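Local coordinates for cyanophycinase-like exopeptidase (actinobacterium SCGC AAA027-L06, PDB 6NQC), which probably hydrolyses peptide bonds as a serine exopeptidase of family S51, to which the cyanophycin-degrading cyanophycinases belong, at residues Q60-A65 with P95-E100; I117-G122 with Q138-N143; Y126-L131 with A157-T162. All blocks are in the same frame, centred on the assembly; numbering follows the deposited sequence.

Interaction 1 (Q60-A65 with P95-E100); sequences QIPTAA and PVLKRE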
loop_
_atom_site.group_PDB
_atom_site.type_symbol
_atom_site.label_atom_id
_atom_site.label_comp_id
_atom_site.label_asym_id
_atom_site.label_seq_id
_atom_site.Cartn_x
_atom_site.Cartn_y
_atom_site.Cartn_z
ATOM N N GLN A 60 7.354 2.354 8.607
ATOM C CA GLN A 60 7.587 1.369 7.550
ATOM C C GLN A 60 7.287 -0.021 8.081
ATOM O O GLN A 60 7.788 -0.413 9.136
ATOM C CB GLN A 60 9.019 1.467 7.037
ATOM C CG GLN A 60 9.283 2.818 6.453
ATOM C CD GLN A 60 10.742 3.090 6.198
ATOM O OE1 GLN A 60 11.604 2.262 6.505
ATOM N NE2 GLN A 60 11.021 4.244 5.589
ATOM N N ILE A 61 6.408 -0.729 7.388
ATOM C CA ILE A 61 5.920 -2.025 7.852
ATOM C C ILE A 61 6.271 -3.075 6.806
ATOM O O ILE A 61 5.750 -3.063 5.664
ATOM C CB ILE A 61 4.413 -1.979 8.151
ATOM C CG1 ILE A 61 4.149 -0.957 9.258
ATOM C CG2 ILE A 61 3.947 -3.341 8.546
ATOM C CD1 ILE A 61 2.734 -0.828 9.661
ATOM N N PRO A 62 7.190 -3.988 7.145
ATOM C CA PRO A 62 7.715 -4.921 6.152
ATOM C C PRO A 62 7.121 -6.308 6.285
ATOM O O PRO A 62 7.703 -7.272 5.798
ATOM C CB PRO A 62 9.211 -4.938 6.500
ATOM C CG PRO A 62 9.145 -4.964 8.005
ATOM C CD PRO A 62 7.986 -4.045 8.391
ATOM N N THR A 63 5.980 -6.418 6.936
ATOM C CA THR A 63 5.414 -7.718 7.236
ATOM C C THR A 63 5.215 -8.605 6.028
ATOM O O THR A 63 5.258 -9.833 6.156
ATOM C CB THR A 63 4.051 -7.508 7.940
ATOM O OG1 THR A 63 4.249 -6.586 9.010
ATOM C CG2 THR A 63 3.484 -8.820 8.462
ATOM N N ALA A 64 4.962 -8.027 4.837
ATOM C CA ALA A 64 4.879 -8.829 3.626
ATOM C C ALA A 64 6.131 -9.672 3.433
ATOM O O ALA A 64 6.049 -10.715 2.791
ATOM C CB ALA A 64 4.647 -7.950 2.393
ATOM N N ALA A 65 7.272 -9.246 3.989
ATOM C CA ALA A 65 8.522 -9.962 3.840
ATOM C C ALA A 65 8.877 -10.757 5.083
ATOM O O ALA A 65 10.028 -11.182 5.218
ATOM C CB ALA A 65 9.638 -8.981 3.489
ATOM N N PRO A 95 9.286 -4.006 13.096
ATOM C CA PRO A 95 9.635 -5.395 12.646
ATOM C C PRO A 95 8.539 -6.396 13.013
ATOM O O PRO A 95 8.697 -7.214 13.865
ATOM C CB PRO A 95 10.930 -5.645 13.424
ATOM C CG PRO A 95 10.840 -4.788 14.667
ATOM C CD PRO A 95 10.094 -3.555 14.252
ATOM N N VAL A 96 7.374 -6.231 12.383
ATOM C CA VAL A 96 6.231 -7.105 12.641
ATOM C C VAL A 96 6.326 -8.232 11.621
ATOM O O VAL A 96 5.971 -8.066 10.456
ATOM C CB VAL A 96 4.901 -6.363 12.557
ATOM C CG1 VAL A 96 3.730 -7.317 12.614
ATOM C CG2 VAL A 96 4.809 -5.356 13.693
ATOM N N LEU A 97 6.849 -9.378 12.051
ATOM C CA LEU A 97 7.168 -10.433 11.105
ATOM C C LEU A 97 6.246 -11.632 11.202
ATOM O O LEU A 97 6.192 -12.429 10.256
ATOM C CB LEU A 97 8.611 -10.889 11.300
ATOM C CG LEU A 97 9.659 -9.786 11.365
ATOM C CD1 LEU A 97 11.056 -10.394 11.435
ATOM C CD2 LEU A 97 9.571 -8.825 10.191
ATOM N N LYS A 98 5.537 -11.780 12.312
ATOM C CA LYS A 98 4.550 -12.836 12.495
ATOM C C LYS A 98 3.405 -12.229 13.294
ATOM O O LYS A 98 3.536 -11.164 13.891
ATOM C CB LYS A 98 5.162 -14.068 13.193
ATOM C CG LYS A 98 5.762 -13.779 14.567
ATOM C CD LYS A 98 6.577 -14.965 15.112
ATOM C CE LYS A 98 6.939 -14.744 16.591
ATOM N NZ LYS A 98 7.776 -13.517 16.799
ATOM N N ARG A 99 2.294 -12.955 13.350
ATOM C CA ARG A 99 1.052 -12.386 13.841
ATOM C C ARG A 99 1.145 -12.012 15.316
ATOM O O ARG A 99 0.550 -11.011 15.738
ATOM C CB ARG A 99 -0.081 -13.383 13.563
ATOM C CG ARG A 99 -1.425 -12.862 13.924
ATOM C CD ARG A 99 -2.553 -13.706 13.353
ATOM N NE ARG A 99 -3.830 -13.191 13.843
ATOM C CZ ARG A 99 -4.616 -12.367 13.168
ATOM N NH1 ARG A 99 -4.278 -11.971 11.948
ATOM N NH2 ARG A 99 -5.746 -11.943 13.718
ATOM N N GLU A 100 1.906 -12.767 16.111
ATOM C CA GLU A 100 2.085 -12.406 17.507
ATOM C C GLU A 100 2.638 -10.992 17.653
ATOM O O GLU A 100 2.259 -10.267 18.581
ATOM C CB GLU A 100 3.021 -13.410 18.184
ATOM C CG GLU A 100 2.659 -14.891 17.960
ATOM C CD GLU A 100 3.077 -15.433 16.573
ATOM O OE1 GLU A 100 4.207 -15.906 16.443
ATOM O OE2 GLU A 100 2.268 -15.381 15.615
#
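Thr63 and Val96 are joined by a side-chain-to-backbone hydrogen bond in a buried, loop-to-loop contact beyond the C-terminal ends of two adjacent parallel strands, 57-61 and 90-93. Thr63 OG1 donates to Val96 O at 2.7 Å. The hydroxyl meets the carbonyl at an angle of 140° at the oxygen and lies 17° out of its plane, a short bond that approaches from off the C=O direction, close to the carbonyl plane. With chi1 at -50°, the hydroxyl sits beside the backbone N of Thr63 and the methyl CG2 takes the place anti to that nitrogen. This rotation brings both branches against the same oxygen, CG2 standing 3.3 Å from Val96 O. The Thr63 CA, also 3.3 Å from Val96 O, makes a poorly aligned CH...O contact that adds to the hydroxyl bond. Val96 in turn sets its own side chain beside the hydroxyl, with CB 3.6 Å and CG1 3.7 Å from Thr63 OG1.

Around this polar centre the packing is sparser. Leu97 starts off facing away from segment 60-65, but its CD2 methyl bends back to meet Pro62 CG at 4.5 Å. After the strand the chain turns through a short 3-10 bend at 63-64, with Ala65 N bonded to Pro62 O. The backbone of Leu97 is held from outside, its N by Asp101 OD2. Here the loops after two neighbouring parallel strands meet beyond the C-terminal edge of the sheet, as expected in the doubly wound three-layer alpha/beta fold of class I glutamine amidotransferase-like proteins, which include family S51.

Interaction 2 (I117-G122 with Q138-N143); sequences IYFSGG and QGIYEN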
loop_
_atom_site.group_PDB
_atom_site.type_symbol
_atom_site.label_atom_id
_atom_site.label_comp_id
_atom_site.label_asym_id
_atom_site.label_seq_id
_atom_site.Cartn_x
_atom_site.Cartn_y
_atom_site.Cartn_z
ATOM N N ILE A 117 2.208 5.746 6.939
ATOM C CA ILE A 117 2.403 4.327 7.208
ATOM C C ILE A 117 2.497 3.647 5.855
ATOM O O ILE A 117 1.643 3.886 4.990
ATOM C CB ILE A 117 1.266 3.763 8.072
ATOM C CG1 ILE A 117 1.247 4.485 9.417
ATOM C CG2 ILE A 117 1.416 2.291 8.259
ATOM C CD1 ILE A 117 -0.014 4.160 10.220
ATOM N N TYR A 118 3.574 2.877 5.631
ATOM C CA TYR A 118 3.904 2.283 4.334
ATOM C C TYR A 118 4.026 0.769 4.464
ATOM O O TYR A 118 4.805 0.289 5.286
ATOM C CB TYR A 118 5.224 2.878 3.807
ATOM C CG TYR A 118 5.369 2.822 2.318
ATOM C CD1 TYR A 118 5.678 1.612 1.679
ATOM C CD2 TYR A 118 5.167 3.954 1.526
ATOM C CE1 TYR A 118 5.805 1.550 0.316
ATOM C CE2 TYR A 118 5.273 3.878 0.152
ATOM C CZ TYR A 118 5.603 2.656 -0.442
ATOM O OH TYR A 118 5.731 2.527 -1.807
ATOM N N PHE A 119 3.232 0.014 3.674
ATOM C CA PHE A 119 3.424 -1.429 3.546
ATOM C C PHE A 119 4.352 -1.691 2.362
ATOM O O PHE A 119 3.981 -1.430 1.219
ATOM C CB PHE A 119 2.101 -2.171 3.317
ATOM C CG PHE A 119 1.156 -2.103 4.466
ATOM C CD1 PHE A 119 1.489 -2.655 5.689
ATOM C CD2 PHE A 119 -0.084 -1.514 4.318
ATOM C CE1 PHE A 119 0.595 -2.605 6.764
ATOM C CE2 PHE A 119 -0.972 -1.441 5.381
ATOM C CZ PHE A 119 -0.628 -1.984 6.620
ATOM N N SER A 120 5.547 -2.223 2.613
ATOM C CA SER A 120 6.425 -2.590 1.510
ATOM C C SER A 120 6.067 -3.986 0.982
ATOM O O SER A 120 5.161 -4.670 1.486
ATOM C CB SER A 120 7.890 -2.507 1.924
ATOM O OG SER A 120 8.119 -3.178 3.147
ATOM N N GLY A 121 6.773 -4.379 -0.076
ATOM C CA GLY A 121 6.422 -5.549 -0.856
ATOM C C GLY A 121 6.862 -6.876 -0.214
ATOM O O GLY A 121 7.563 -6.929 0.798
ATOM N N GLY A 122 6.398 -7.953 -0.831
ATOM C CA GLY A 122 6.620 -9.301 -0.384
ATOM C C GLY A 122 5.458 -10.203 -0.783
ATOM O O GLY A 122 5.023 -10.222 -1.933
ATOM N N GLN A 138 -5.919 -2.238 13.447
ATOM C CA GLN A 138 -6.919 -1.276 13.895
ATOM C C GLN A 138 -6.261 0.081 14.179
ATOM O O GLN A 138 -6.812 1.130 13.826
ATOM C CB GLN A 138 -7.660 -1.827 15.110
ATOM C CG GLN A 138 -8.938 -1.084 15.459
ATOM C CD GLN A 138 -9.880 -0.960 14.280
ATOM O OE1 GLN A 138 -9.891 -1.812 13.386
ATOM N NE2 GLN A 138 -10.652 0.122 14.249
ATOM N N GLY A 139 -5.076 0.081 14.797
ATOM C CA GLY A 139 -4.316 1.322 14.948
ATOM C C GLY A 139 -3.988 2.013 13.635
ATOM O O GLY A 139 -4.157 3.232 13.495
ATOM N N ILE A 140 -3.489 1.256 12.664
ATOM C CA ILE A 140 -3.181 1.824 11.353
ATOM C C ILE A 140 -4.432 2.420 10.718
ATOM O O ILE A 140 -4.402 3.522 10.147
ATOM C CB ILE A 140 -2.549 0.747 10.449
ATOM C CG1 ILE A 140 -1.242 0.261 11.058
ATOM C CG2 ILE A 140 -2.355 1.288 9.014
ATOM C CD1 ILE A 140 -0.726 -1.021 10.477
ATOM N N TYR A 141 -5.557 1.710 10.832
ATOM C CA TYR A 141 -6.808 2.171 10.274
ATOM C C TYR A 141 -7.255 3.466 10.935
ATOM O O TYR A 141 -7.595 4.443 10.255
ATOM C CB TYR A 141 -7.877 1.081 10.455
ATOM C CG TYR A 141 -9.241 1.477 9.964
ATOM C CD1 TYR A 141 -9.519 1.526 8.614
ATOM C CD2 TYR A 141 -10.244 1.841 10.845
ATOM C CE1 TYR A 141 -10.753 1.897 8.142
ATOM C CE2 TYR A 141 -11.482 2.230 10.378
ATOM C CZ TYR A 141 -11.739 2.242 9.017
ATOM O OH TYR A 141 -12.981 2.615 8.528
ATOM N N GLU A 142 -7.222 3.501 12.265
ATOM C CA GLU A 142 -7.563 4.716 12.988
ATOM C C GLU A 142 -6.646 5.868 12.607
ATOM O O GLU A 142 -7.112 7.010 12.442
ATOM C CB GLU A 142 -7.496 4.461 14.490
ATOM C CG GLU A 142 -8.680 3.657 15.072
ATOM C CD GLU A 142 -8.375 3.183 16.482
ATOM O OE1 GLU A 142 -7.408 3.693 17.106
ATOM O OE2 GLU A 142 -9.088 2.286 16.954
ATOM N N ASN A 143 -5.345 5.599 12.473
ATOM C CA ASN A 143 -4.420 6.654 12.060
ATOM C C ASN A 143 -4.794 7.211 10.691
ATOM O O ASN A 143 -4.877 8.436 10.487
ATOM C CB ASN A 143 -2.984 6.116 12.068
ATOM C CG ASN A 143 -1.950 7.214 11.821
ATOM O OD1 ASN A 143 -1.761 8.095 12.636
ATOM N ND2 ASN A 143 -1.272 7.144 10.693
#
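Ile117 and Ile140 pack the strand 116-119 against helix 135-145 within a beta-alpha-beta crossover, whose helical connection, made of two consecutive helices, leads on to the neighbouring parallel strand 149-153. The axes of 117-119 and 138-143 pass 10.7 Å apart, their directions 127° from each other, so the helix runs obliquely back across the strand direction. The dense part centres on Ile117, which sends both branches to the helix: its CD1 lies 3.9 Å from Ile140 CG2, and its CG2 lies 4.0 Å from the same methyl. The two side chains are set askew to each other. Ile140 uses its other branch on the ring of Phe119, extending CD1 to within 4.0 Å of Phe119 CZ, the two side chains arriving from opposite directions. Leu150 and Ile61 of the flanking strands close in on Ile117 and Ile140.

The other side of the helix is looser: Gln138 is exposed, while Tyr141 projects away from the strand. Asn143, by contrast, turns inward with its CG anti to the backbone N (chi1 -173°), which brings the buried amide against the end of Ile117. There OD1 accepts from Lys54 NZ and ND2 is bonded to Ala114 O, with Ile117 CD1 packed 3.3 Å from Asn143 ND2.

Interaction 3 (Y126-L131 with A157-T162); sequences YLADTL and AMVLST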
loop_
_atom_site.group_PDB
_atom_site.type_symbol
_atom_site.label_atom_id
_atom_site.label_comp_id
_atom_site.label_asym_id
_atom_site.label_seq_id
_atom_site.Cartn_x
_atom_site.Cartn_y
_atom_site.Cartn_z
ATOM N N TYR A 126 0.675 -13.554 2.989
ATOM C CA TYR A 126 1.225 -13.495 4.336
ATOM C C TYR A 126 0.928 -12.146 4.991
ATOM O O TYR A 126 0.598 -12.091 6.182
ATOM C CB TYR A 126 2.725 -13.777 4.304
ATOM C CG TYR A 126 3.340 -13.947 5.679
ATOM C CD1 TYR A 126 3.101 -15.082 6.431
ATOM C CD2 TYR A 126 4.174 -12.955 6.218
ATOM C CE1 TYR A 126 3.654 -15.252 7.693
ATOM C CE2 TYR A 126 4.730 -13.093 7.491
ATOM C CZ TYR A 126 4.463 -14.254 8.225
ATOM O OH TYR A 126 5.000 -14.423 9.487
ATOM N N LEU A 127 1.054 -11.048 4.228
ATOM C CA LEU A 127 0.775 -9.735 4.780
ATOM C C LEU A 127 -0.635 -9.709 5.331
ATOM O O LEU A 127 -0.857 -9.354 6.496
ATOM C CB LEU A 127 0.956 -8.653 3.717
ATOM C CG LEU A 127 0.599 -7.220 4.182
ATOM C CD1 LEU A 127 1.276 -6.896 5.525
ATOM C CD2 LEU A 127 0.974 -6.196 3.131
ATOM N N ALA A 128 -1.605 -10.122 4.503
ATOM C CA ALA A 128 -3.000 -10.120 4.902
ATOM C C ALA A 128 -3.254 -11.034 6.101
ATOM O O ALA A 128 -3.871 -10.621 7.096
ATOM C CB ALA A 128 -3.870 -10.571 3.728
ATOM N N ASP A 129 -2.836 -12.295 6.003
ATOM C CA ASP A 129 -3.103 -13.245 7.085
ATOM C C ASP A 129 -2.452 -12.815 8.399
ATOM O O ASP A 129 -2.990 -13.081 9.472
ATOM C CB ASP A 129 -2.603 -14.629 6.701
ATOM C CG ASP A 129 -3.456 -15.308 5.628
ATOM O OD1 ASP A 129 -4.616 -14.900 5.406
ATOM O OD2 ASP A 129 -2.940 -16.234 4.984
ATOM N N THR A 130 -1.329 -12.098 8.338
ATOM C CA THR A 130 -0.601 -11.754 9.549
ATOM C C THR A 130 -1.198 -10.549 10.257
ATOM O O THR A 130 -1.218 -10.535 11.492
ATOM C CB THR A 130 0.883 -11.509 9.235
ATOM O OG1 THR A 130 1.491 -12.732 8.785
ATOM C CG2 THR A 130 1.614 -11.078 10.437
ATOM N N LEU A 131 -1.722 -9.557 9.525
ATOM C CA LEU A 131 -2.245 -8.360 10.169
ATOM C C LEU A 131 -3.764 -8.291 10.239
ATOM O O LEU A 131 -4.294 -7.425 10.960
ATOM C CB LEU A 131 -1.754 -7.093 9.463
ATOM C CG LEU A 131 -0.225 -6.954 9.423
ATOM C CD1 LEU A 131 0.194 -5.652 8.750
ATOM C CD2 LEU A 131 0.389 -7.106 10.808
ATOM N N ALA A 157 -0.042 -2.961 -1.832
ATOM C CA ALA A 157 -1.217 -2.437 -2.494
ATOM C C ALA A 157 -2.299 -3.506 -2.657
ATOM O O ALA A 157 -3.497 -3.218 -2.531
ATOM C CB ALA A 157 -0.819 -1.857 -3.844
ATOM N N MET A 158 -1.910 -4.757 -2.925
ATOM C CA MET A 158 -2.908 -5.815 -3.156
ATOM C C MET A 158 -3.756 -6.063 -1.918
ATOM O O MET A 158 -4.962 -6.359 -2.015
ATOM C CB MET A 158 -2.208 -7.109 -3.594
ATOM C CG MET A 158 -1.479 -6.967 -4.941
ATOM S SD MET A 158 -0.483 -8.397 -5.403
ATOM C CE MET A 158 -1.780 -9.653 -5.573
ATOM N N VAL A 159 -3.158 -5.940 -0.730
ATOM C CA VAL A 159 -3.905 -6.346 0.458
ATOM C C VAL A 159 -4.891 -5.279 0.920
ATOM O O VAL A 159 -5.663 -5.521 1.849
ATOM C CB VAL A 159 -2.990 -6.679 1.647
ATOM C CG1 VAL A 159 -2.054 -7.846 1.323
ATOM C CG2 VAL A 159 -2.169 -5.451 2.026
ATOM N N LEU A 160 -4.916 -4.114 0.281
ATOM C CA LEU A 160 -5.853 -3.062 0.670
ATOM C C LEU A 160 -7.279 -3.315 0.147
ATOM O O LEU A 160 -8.224 -2.721 0.680
ATOM C CB LEU A 160 -5.330 -1.697 0.177
ATOM C CG LEU A 160 -3.921 -1.345 0.666
ATOM C CD1 LEU A 160 -3.447 -0.011 0.171
ATOM C CD2 LEU A 160 -3.870 -1.446 2.190
ATOM N N SER A 161 -7.436 -4.187 -0.852
ATOM C CA SER A 161 -8.738 -4.589 -1.362
ATOM C C SER A 161 -9.412 -5.565 -0.394
ATOM O O SER A 161 -8.855 -5.956 0.642
ATOM C CB SER A 161 -8.592 -5.274 -2.723
ATOM O OG SER A 161 -8.166 -4.367 -3.714
ATOM N N THR A 162 -10.624 -5.989 -0.766
ATOM C CA THR A 162 -11.348 -6.948 0.065
ATOM C C THR A 162 -10.757 -8.349 -0.074
ATOM O O THR A 162 -10.812 -9.132 0.874
ATOM C CB THR A 162 -12.853 -7.016 -0.308
ATOM O OG1 THR A 162 -12.994 -7.397 -1.694
ATOM C CG2 THR A 162 -13.543 -5.702 -0.032
#
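Leu127 and Val159 cross at about a right angle, and their side chains form most of this buried contact between helix 124-131 and the turn that ends helix 155-158. Leu127 extends with CG anti to its nitrogen (chi1 176°), which delivers CD2 to the valine; Leu127 CD2 and Val159 CG2 are only 3.4 Å apart, tighter than ordinary carbon packing. Both branches of Val159 lie against the leucine: CG2 presses on its CD2 end, while CG1 lies 3.9 Å from Leu127 CB, nearer the helix backbone. The same CG1 faces Ala128 CB at 4.1 Å, a small side chain that lets the turn come close to the helix. Shortened to an alanine, position Leu127 would probably leave a gap beside Val159 and deprive its CG2 of the leucine methyl packed against it.

On another side of the helix, Thr130 OG1 donates to Tyr126 O at 2.8 Å and rests 3.3 Å above the centre of the Tyr126 ring. Leu127 also touches residues of a Gly-x-Ser-x-Gly sequence just ahead of Val159. That sequence has geometry consistent with a nucleophile elbow, the strand-turn-helix feature that carries the catalytic serine in peptidases of the S51 family.

In the fold
From the N terminus, interaction 1 closes first: the chain leaves strand 57-61, runs through helix 70-87 and strand 90-93, and returns at 95-100 to meet 60-65. It is complete before interaction 2 opens in strand 116-119. Interactions 2 and 3 then cross, since 126-131 lies between 117-122 and 138-143, while its partner 157-162 comes after strand 149-153. Backbone bonds of Ile61 with Tyr118 and Ser120 join interactions 1 and 2 through adjacent strands, and Phe119 packs on Leu131, linking interactions 2 and 3. Together they tie the central sheet to the crossover helices, and helix 124-131 to the turn after helix 155-158.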